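Side-chain contacts in uncharacterized protein (Xanthomonas campestris pv. campestris, PDB 3HIU), which is of unknown function but has a ferritin-like four-helix bundle and may bind metal ions, as many members of that fold do: residues Ala16-Ala21 with Ala109-Leu114; Gln50-Gly55 with Glu131-Gln136. All blocks are in the same frame, centred on the assembly; numbering follows the deposited sequence.

Contact 1: residues Ala16-Ala21 with Ala109-Leu114; sequences AMEKEA and ASYRAL
M17, a selenomethionine, and S110 face each other between helix 2-28 and helix 94-120. These helices run in roughly opposite directions at this level. Both residues have their CB atoms turned toward the other helix. The M17 chain starts extended, with CG anti to the backbone N (chi1 -171°). A bend at chi3 (-52°) then swings the terminal methyl to the serine. CE comes closest, 3.4 Å from S110 OG. It also lies 3.8 Å from S110 CB, so the methyl meets both side-chain atoms of the serine. The selenium lies beside it, with SE 3.8 Å from S110 OG. This is van der Waals contact. The polar partner of the hydroxyl is in its own helix, where S110 OG is hydrogen-bonded to the backbone O of L106.

E18 and Y111 form the second pair. They reach in from opposite directions. The modelled OE2 to OH separation is too short to be trusted, so the nature of this pair stays doubtful. As modelled, OE2 lies at the hydroxyl edge of the phenol. Both side chains are buried. Helix 36-62 adds T49 and S53 against E18, and V56 against Y111.

A methyl-selenium group thus rests against S110, while a carboxylate and a phenol are modelled close together among buried residues. The E18 side chain lies about 3 Å from a bound sodium ion, and E107 brings another carboxylate close. This pair of carboxylates near the ion is consistent with a metal-binding interior of the ferritin-like kind, although the ion's protein ligands are T49 and Q52.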
loop_
_atom_site.group_PDB
_atom_site.type_symbol
_atom_site.label_atom_id
_atom_site.label_comp_id
_atom_site.label_asym_id
_atom_site.label_seq_id
_atom_site.Cartn_x
_atom_site.Cartn_y
_atom_site.Cartn_z
ATOM N N ALA B 16 2.144 6.606 -15.042
ATOM C CA ALA B 16 1.378 5.414 -15.346
ATOM C C ALA B 16 0.662 4.939 -14.095
ATOM O O ALA B 16 -0.432 4.391 -14.154
ATOM C CB ALA B 16 2.297 4.338 -15.872
HETATM N N MSE B 17 1.298 5.151 -12.955
HETATM C CA MSE B 17 0.699 4.825 -11.677
HETATM C C MSE B 17 -0.555 5.685 -11.448
HETATM O O MSE B 17 -1.573 5.207 -10.943
HETATM C CB MSE B 17 1.741 5.049 -10.585
HETATM C CG MSE B 17 1.360 4.554 -9.225
HETATM SE SE MSE B 17 2.645 5.254 -7.942
HETATM C CE MSE B 17 4.284 4.688 -8.839
ATOM N N GLU B 18 -0.473 6.954 -11.831
ATOM C CA GLU B 18 -1.586 7.887 -11.681
ATOM C C GLU B 18 -2.727 7.558 -12.616
ATOM O O GLU B 18 -3.880 7.886 -12.338
ATOM C CB GLU B 18 -1.129 9.324 -11.948
ATOM C CG GLU B 18 -0.128 9.851 -10.947
ATOM C CD GLU B 18 -0.689 9.896 -9.550
ATOM O OE1 GLU B 18 -1.921 9.750 -9.390
ATOM O OE2 GLU B 18 0.104 10.083 -8.605
ATOM N N LYS B 19 -2.450 6.934 -13.721
ATOM C CA LYS B 19 -3.490 6.528 -14.661
ATOM C C LYS B 19 -4.209 5.281 -14.135
ATOM O O LYS B 19 -5.422 5.135 -14.302
ATOM C CB LYS B 19 -2.898 6.273 -16.051
ATOM C CG LYS B 19 -2.140 7.468 -16.649
ATOM C CD LYS B 19 -3.095 8.541 -17.150
ATOM C CE LYS B 19 -2.466 9.924 -17.116
ATOM N NZ LYS B 19 -3.482 10.992 -17.364
ATOM N N GLU B 20 -3.453 4.392 -13.491
ATOM C CA GLU B 20 -4.013 3.210 -12.842
ATOM C C GLU B 20 -4.809 3.613 -11.604
ATOM O O GLU B 20 -5.857 3.035 -11.299
ATOM C CB GLU B 20 -2.896 2.238 -12.452
ATOM C CG GLU B 20 -3.334 1.131 -11.503
ATOM C CD GLU B 20 -2.165 0.374 -10.890
ATOM O OE1 GLU B 20 -1.036 0.922 -10.860
ATOM O OE2 GLU B 20 -2.381 -0.770 -10.430
ATOM N N ALA B 21 -4.301 4.607 -10.885
ATOM C CA ALA B 21 -5.012 5.129 -9.733
ATOM C C ALA B 21 -6.333 5.725 -10.204
ATOM O O ALA B 21 -7.392 5.428 -9.643
ATOM C CB ALA B 21 -4.166 6.183 -8.999
ATOM N N ALA B 109 5.360 6.479 -1.002
ATOM C CA ALA B 109 6.722 6.014 -1.163
ATOM C C ALA B 109 7.328 6.488 -2.490
ATOM O O ALA B 109 8.431 7.031 -2.513
ATOM C CB ALA B 109 6.788 4.506 -1.034
ATOM N N SER B 110 6.610 6.302 -3.591
ATOM C CA SER B 110 7.148 6.673 -4.900
ATOM C C SER B 110 7.456 8.159 -5.017
ATOM O O SER B 110 8.510 8.553 -5.520
ATOM C CB SER B 110 6.173 6.281 -6.001
ATOM O OG SER B 110 5.721 4.965 -5.782
ATOM N N TYR B 111 6.529 8.984 -4.553
ATOM C CA TYR B 111 6.706 10.415 -4.660
ATOM C C TYR B 111 7.782 10.932 -3.705
ATOM O O TYR B 111 8.514 11.862 -4.040
ATOM C CB TYR B 111 5.370 11.129 -4.473
ATOM C CG TYR B 111 4.494 11.065 -5.707
ATOM C CD1 TYR B 111 4.875 11.713 -6.872
ATOM C CD2 TYR B 111 3.293 10.360 -5.710
ATOM C CE1 TYR B 111 4.087 11.672 -8.010
ATOM C CE2 TYR B 111 2.489 10.305 -6.849
ATOM C CZ TYR B 111 2.895 10.969 -7.998
ATOM O OH TYR B 111 2.124 10.943 -9.143
ATOM N N ARG B 112 7.898 10.332 -2.524
ATOM C CA ARG B 112 9.012 10.667 -1.650
ATOM C C ARG B 112 10.315 10.435 -2.394
ATOM O O ARG B 112 11.186 11.289 -2.390
ATOM C CB ARG B 112 9.003 9.834 -0.370
ATOM C CG ARG B 112 7.870 10.154 0.593
ATOM C CD ARG B 112 7.933 9.276 1.851
ATOM N NE ARG B 112 8.679 9.909 2.938
ATOM C CZ ARG B 112 9.834 9.468 3.428
ATOM N NH1 ARG B 112 10.422 10.127 4.411
ATOM N NH2 ARG B 112 10.403 8.372 2.954
ATOM N N ALA B 113 10.445 9.273 -3.037
ATOM C CA ALA B 113 11.669 8.923 -3.755
ATOM C C ALA B 113 11.839 9.729 -5.045
ATOM O O ALA B 113 12.941 9.812 -5.581
ATOM C CB ALA B 113 11.737 7.430 -4.024
ATOM N N LEU B 114 10.758 10.329 -5.538
ATOM C CA LEU B 114 10.857 11.279 -6.646
ATOM C C LEU B 114 11.441 12.623 -6.211
ATOM O O LEU B 114 12.264 13.215 -6.911
ATOM C CB LEU B 114 9.509 11.497 -7.322
ATOM C CG LEU B 114 9.451 10.870 -8.711
ATOM C CD1 LEU B 114 8.008 10.687 -9.140
ATOM C CD2 LEU B 114 10.214 11.743 -9.690
#

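Contact 2: residues Gln50-Gly55 with Glu131-Gln136; sequences QQQSAG and EDILQQ. With NA (sodium ion), chain J.
I133 packs on Q52 where helix 124-159 runs antiparallel to helix 36-62 in the ferritin-like four-helix bundle. The two residues give the nearest backbone approach, with CA atoms 6.3 Å apart, and their side chains lie at a slant to each other. Both are buried. With I133 CG2 anti to the backbone N, the two branches divide the work. CG1 meets the aliphatic part of the glutamine, at 3.5 Å from Q52 CG. The CG2 methyl sits over one face of the amide, at 3.5 Å from Q52 CD. It is almost as near to both amide heteroatoms, so it lies squarely above the flat group. Y111 and V56 also pack on I133.

One turn further on, Q136, which is partly exposed, reaches the same glutamine. Its chain is extended beyond CG (chi2 -176°) and runs the opposite way alongside Q52. Q136 OE1 accepts a hydrogen bond from Q52 NE2 at 2.9 Å. The bond is nearly straight, with an N-H...O angle of 171°. The donor lies in the carbonyl plane of Q136, and the acceptor lies close to the amide plane of Q52. The two amide planes are still turned 38° against each other. Q52 NE2 has a further, weak hydrogen bond to E137 OE2.

These bonds help fix the rotation of the Q52 amide. Its nitrogen faces helix 124-159, which leaves the carbonyl oxygen for the metal. T49 OG1 is the other protein ligand of this site, and Q52 OE1 lies 2.8 Å from the sodium ion.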
loop_
_atom_site.group_PDB
_atom_site.type_symbol
_atom_site.label_atom_id
_atom_site.label_comp_id
_atom_site.label_asym_id
_atom_site.label_seq_id
_atom_site.Cartn_x
_atom_site.Cartn_y
_atom_site.Cartn_z
ATOM N N GLN B 50 -6.141 13.181 -12.057
ATOM C CA GLN B 50 -6.021 13.680 -13.416
ATOM C C GLN B 50 -5.057 14.870 -13.475
ATOM O O GLN B 50 -4.254 14.987 -14.403
ATOM C CB GLN B 50 -7.398 14.053 -13.956
ATOM C CG GLN B 50 -8.337 12.866 -14.003
ATOM C CD GLN B 50 -9.791 13.269 -14.101
ATOM O OE1 GLN B 50 -10.117 14.455 -14.144
ATOM N NE2 GLN B 50 -10.677 12.281 -14.134
ATOM N N GLN B 51 -5.127 15.733 -12.466
ATOM C CA GLN B 51 -4.249 16.895 -12.382
ATOM C C GLN B 51 -2.823 16.554 -11.930
ATOM O O GLN B 51 -1.883 17.294 -12.215
ATOM C CB GLN B 51 -4.863 17.952 -11.471
ATOM C CG GLN B 51 -6.145 18.523 -12.022
ATOM C CD GLN B 51 -6.414 19.915 -11.513
ATOM O OE1 GLN B 51 -6.045 20.257 -10.389
ATOM N NE2 GLN B 51 -7.062 20.732 -12.338
ATOM N N GLN B 52 -2.666 15.436 -11.227
ATOM C CA GLN B 52 -1.341 14.968 -10.833
ATOM C C GLN B 52 -0.496 14.600 -12.041
ATOM O O GLN B 52 0.494 15.264 -12.334
ATOM C CB GLN B 52 -1.446 13.776 -9.885
ATOM C CG GLN B 52 -1.576 14.205 -8.457
ATOM C CD GLN B 52 -2.009 13.085 -7.548
ATOM O OE1 GLN B 52 -1.949 11.909 -7.911
ATOM N NE2 GLN B 52 -2.457 13.446 -6.353
ATOM N N SER B 53 -0.897 13.540 -12.739
ATOM C CA SER B 53 -0.161 13.062 -13.900
ATOM C C SER B 53 0.020 14.167 -14.948
ATOM O O SER B 53 1.065 14.273 -15.565
ATOM C CB SER B 53 -0.855 11.843 -14.503
ATOM O OG SER B 53 -2.193 12.143 -14.841
ATOM N N ALA B 54 -1.000 14.992 -15.147
ATOM C CA ALA B 54 -0.863 16.133 -16.041
ATOM C C ALA B 54 0.263 17.022 -15.540
ATOM O O ALA B 54 0.924 17.707 -16.316
ATOM C CB ALA B 54 -2.151 16.910 -16.117
ATOM N N GLY B 55 0.472 17.018 -14.228
ATOM C CA GLY B 55 1.603 17.719 -13.652
ATOM C C GLY B 55 2.864 16.918 -13.900
ATOM O O GLY B 55 3.919 17.462 -14.221
ATOM N N GLU B 131 6.385 17.052 -4.215
ATOM C CA GLU B 131 6.083 17.168 -2.793
ATOM C C GLU B 131 4.615 17.536 -2.621
ATOM O O GLU B 131 3.993 17.222 -1.599
ATOM C CB GLU B 131 6.978 18.219 -2.122
ATOM C CG GLU B 131 8.437 17.804 -1.948
ATOM C CD GLU B 131 9.370 19.000 -1.752
ATOM O OE1 GLU B 131 8.909 20.058 -1.269
ATOM O OE2 GLU B 131 10.570 18.885 -2.086
ATOM N N ASP B 132 4.066 18.205 -3.632
ATOM C CA ASP B 132 2.689 18.667 -3.566
ATOM C C ASP B 132 1.739 17.520 -3.872
ATOM O O ASP B 132 0.732 17.346 -3.184
ATOM C CB ASP B 132 2.455 19.864 -4.493
ATOM C CG ASP B 132 3.039 21.153 -3.935
ATOM O OD1 ASP B 132 2.992 21.337 -2.699
ATOM O OD2 ASP B 132 3.549 21.981 -4.724
ATOM N N ILE B 133 2.068 16.728 -4.890
ATOM C CA ILE B 133 1.329 15.495 -5.147
ATOM C C ILE B 133 1.407 14.583 -3.917
ATOM O O ILE B 133 0.422 13.961 -3.519
ATOM C CB ILE B 133 1.865 14.751 -6.400
ATOM C CG1 ILE B 133 1.549 15.547 -7.671
ATOM C CG2 ILE B 133 1.276 13.333 -6.491
ATOM C CD1 ILE B 133 2.265 15.035 -8.916
ATOM N N LEU B 134 2.589 14.519 -3.313
ATOM C CA LEU B 134 2.808 13.695 -2.123
ATOM C C LEU B 134 1.851 14.032 -0.977
ATOM O O LEU B 134 1.269 13.141 -0.374
ATOM C CB LEU B 134 4.266 13.815 -1.653
ATOM C CG LEU B 134 4.557 13.367 -0.216
ATOM C CD1 LEU B 134 4.189 11.898 -0.002
ATOM C CD2 LEU B 134 6.018 13.616 0.112
ATOM N N GLN B 135 1.700 15.325 -0.692
ATOM C CA GLN B 135 0.856 15.801 0.409
ATOM C C GLN B 135 -0.610 15.426 0.182
ATOM O O GLN B 135 -1.349 15.176 1.136
ATOM C CB GLN B 135 0.999 17.322 0.591
ATOM C CG GLN B 135 1.270 17.781 2.041
ATOM C CD GLN B 135 0.011 17.941 2.901
ATOM O OE1 GLN B 135 -1.055 18.325 2.413
ATOM N NE2 GLN B 135 0.144 17.662 4.196
ATOM N N GLN B 136 -1.017 15.380 -1.085
ATOM C CA GLN B 136 -2.372 14.966 -1.445
ATOM C C GLN B 136 -2.603 13.473 -1.209
ATOM O O GLN B 136 -3.708 13.057 -0.843
ATOM C CB GLN B 136 -2.668 15.309 -2.909
ATOM C CG GLN B 136 -2.413 16.764 -3.292
ATOM C CD GLN B 136 -2.824 17.066 -4.729
ATOM O OE1 GLN B 136 -2.817 16.184 -5.591
ATOM N NE2 GLN B 136 -3.185 18.316 -4.991
HETATM NA NA NA J . -3.734 9.936 -6.972
#

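Overall arrangement
Contacts 1 and 2 lie side by side in one four-helix bundle, with centres about 9 Å apart. Each joins a different pair of helices, so together they involve all four. Contact 2 is the more buried and belongs to the core. Contact 1 is only partly buried, since its selenomethionine and serine are partly exposed. In residues 50-55 with 131-136, a defined amide hydrogen bond and hydrocarbon packing hold a sodium ligand. In residues 16-21 with 109-114, the well-defined part is van der Waals contact of a methyl with a serine, and the buried polar pair is uncertain. They touch at several points, among them Y111 CZ, 3.2 Å from I133 CG2.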